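Local coordinates for protein Exo-1,5-alpha-l-arabinofuranobiosidase (Gibberella zeae, PDB 2YDT) that probably hydrolyses alpha-1,5-linked L-arabinan from its end, releasing arabinobiose, and binds an arabinose-like iminosugar inhibitor in its pocket, at residues Q173-N176 / A177-Q181. Numbering follows the deposited sequence.
Sequences QRDN and ATHSQ. With EDG (1,4-dideoxy-1,4-imino-L-arabinitol), chain B.
Q173 and Q181 pack against each other where the loop joining strands 165-172 and 182-188, neighbours in one blade of a six-bladed beta-propeller, closes beside the iminosugar. This is the tight end: Q173 CG rests on S180 O at 3.3 Å and on the methylenes of Q181, while the two amide planes are turned 57° apart. Glutamine suits both places, with a chain long enough to pack and an amide that both donates and accepts. In Q181, with CG anti to its backbone N (chi1 -167°) and the chain extended beyond, OE1 accepts from O3' at 2.8 Å; NE2 donates to O2' at 2.9 Å and also to P210 O, which orients the amide. Q173 OE1 stays 3.7 Å from O3' and accepts from R209 and W155, while NE2 donates to N148, fixing this amide in the pocket wall. S180 adds a hydroxyl bonded to R209.

At the far end the turn is looser and more solvent-exposed, and backbone bonds give it shape. D175 O accepts two amides, H179 N almost straight at 2.9 Å and T178 N from above the carbonyl plane. T178 offers a hydroxyl, OG1, that bonds weakly to D175 OD2, and a water links OD2 to the N-H of exposed A177. H179 turns a weakly polar C-H edge to D175: OD1 lies in the ring plane, 3.4 Å from CD2, and also salt-bridges K182.

One amide thus matches a donor and an acceptor to adjacent hydroxyls, which, with E156 also bonded to the inhibitor, probably fixes how its ring sits.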
loop_
_atom_site.group_PDB
_atom_site.type_symbol
_atom_site.label_atom_id
_atom_site.label_comp_id
_atom_site.label_asym_id
_atom_site.label_seq_id
_atom_site.Cartn_x
_atom_site.Cartn_y
_atom_site.Cartn_z
ATOM N N GLN A 173 13.712 3.615 9.108
ATOM C CA GLN A 173 14.442 4.731 9.726
ATOM C C GLN A 173 15.617 4.269 10.579
ATOM O O GLN A 173 16.215 5.086 11.263
ATOM C CB GLN A 173 13.509 5.607 10.622
ATOM C CG GLN A 173 12.417 6.324 9.829
ATOM C CD GLN A 173 11.646 7.416 10.571
ATOM O OE1 GLN A 173 10.437 7.543 10.344
ATOM N NE2 GLN A 173 12.333 8.231 11.426
ATOM N N ARG A 174 15.996 3.004 10.515
ATOM C CA ARG A 174 17.020 2.467 11.439
ATOM C C ARG A 174 18.448 2.927 11.104
ATOM O O ARG A 174 19.312 2.842 11.980
ATOM C CB ARG A 174 16.927 0.947 11.509
ATOM C CG ARG A 174 15.642 0.474 12.217
ATOM C CD ARG A 174 15.416 -1.028 12.099
ATOM N NE ARG A 174 15.323 -1.437 10.704
ATOM C CZ ARG A 174 15.082 -2.676 10.269
ATOM N NH1 ARG A 174 14.789 -3.674 11.107
ATOM N NH2 ARG A 174 15.102 -2.904 8.967
ATOM N N ASP A 175 18.698 3.404 9.882
ATOM C CA ASP A 175 20.031 3.954 9.499
ATOM C C ASP A 175 19.997 5.454 9.854
ATOM O O ASP A 175 20.107 6.327 9.001
ATOM C CB ASP A 175 20.228 3.671 7.992
ATOM C CG ASP A 175 21.638 3.817 7.501
ATOM O OD1 ASP A 175 21.800 3.588 6.261
ATOM O OD2 ASP A 175 22.560 4.101 8.307
ATOM N N ASN A 176 19.761 5.726 11.130
ATOM C CA ASN A 176 19.292 7.027 11.601
ATOM C C ASN A 176 20.357 8.103 11.684
ATOM O O ASN A 176 20.004 9.254 11.931
ATOM C CB ASN A 176 18.526 6.937 12.922
ATOM C CG ASN A 176 19.390 6.432 14.081
ATOM O OD1 ASN A 176 20.314 5.662 13.870
ATOM N ND2 ASN A 176 19.107 6.898 15.295
ATOM N N ALA A 177 21.606 7.732 11.459
ATOM C CA ALA A 177 22.696 8.706 11.357
ATOM C C ALA A 177 23.030 9.086 9.923
ATOM O O ALA A 177 23.813 9.987 9.720
ATOM C CB ALA A 177 23.943 8.190 12.089
ATOM N N THR A 178 22.437 8.408 8.922
ATOM C CA THR A 178 22.765 8.591 7.535
ATOM C C THR A 178 21.554 8.916 6.647
ATOM O O THR A 178 21.663 9.652 5.687
ATOM C CB THR A 178 23.420 7.315 6.994
ATOM O OG1 THR A 178 24.464 6.903 7.901
ATOM C CG2 THR A 178 24.032 7.546 5.620
ATOM N N HIS A 179 20.384 8.362 6.982
ATOM C CA HIS A 179 19.159 8.663 6.241
ATOM C C HIS A 179 17.972 8.820 7.176
ATOM O O HIS A 179 17.628 7.892 7.879
ATOM C CB HIS A 179 18.859 7.553 5.212
ATOM C CG HIS A 179 19.996 7.277 4.290
ATOM N ND1 HIS A 179 20.304 8.075 3.201
ATOM C CD2 HIS A 179 20.884 6.256 4.281
ATOM C CE1 HIS A 179 21.370 7.578 2.594
ATOM N NE2 HIS A 179 21.738 6.470 3.221
ATOM N N SER A 180 17.346 10.000 7.177
ATOM C CA SER A 180 16.147 10.219 8.003
ATOM C C SER A 180 15.158 9.061 7.789
ATOM O O SER A 180 14.589 8.496 8.763
ATOM C CB SER A 180 15.500 11.574 7.657
ATOM O OG SER A 180 14.354 11.822 8.438
ATOM N N GLN A 181 14.976 8.687 6.536
ATOM C CA GLN A 181 14.325 7.427 6.197
ATOM C C GLN A 181 14.913 6.944 4.864
ATOM O O GLN A 181 15.347 7.759 4.026
ATOM C CB GLN A 181 12.818 7.569 6.066
ATOM C CG GLN A 181 12.056 6.239 6.010
ATOM C CD GLN A 181 10.552 6.415 6.072
ATOM O OE1 GLN A 181 9.969 6.385 7.141
ATOM N NE2 GLN A 181 9.919 6.707 4.917
HETATM O "O2'" EDG B . 7.053 6.628 4.736
HETATM C "C2'" EDG B . 6.695 7.690 5.666
HETATM C "C1'" EDG B . 5.341 8.259 5.292
HETATM N "N4'" EDG B . 4.446 7.879 6.394
HETATM C "C3'" EDG B . 6.583 7.210 7.119
HETATM O "O3'" EDG B . 7.665 7.647 7.971
HETATM C "C4'" EDG B . 5.254 7.815 7.606
HETATM C "C5'" EDG B . 4.576 7.080 8.730
HETATM O "O5'" EDG B . 3.539 7.920 9.216
HETATM O O HOH W 1 15.800 8.572 11.346
HETATM O O HOH W 2 17.245 5.003 7.788
HETATM O O HOH W 3 23.049 5.223 10.701
#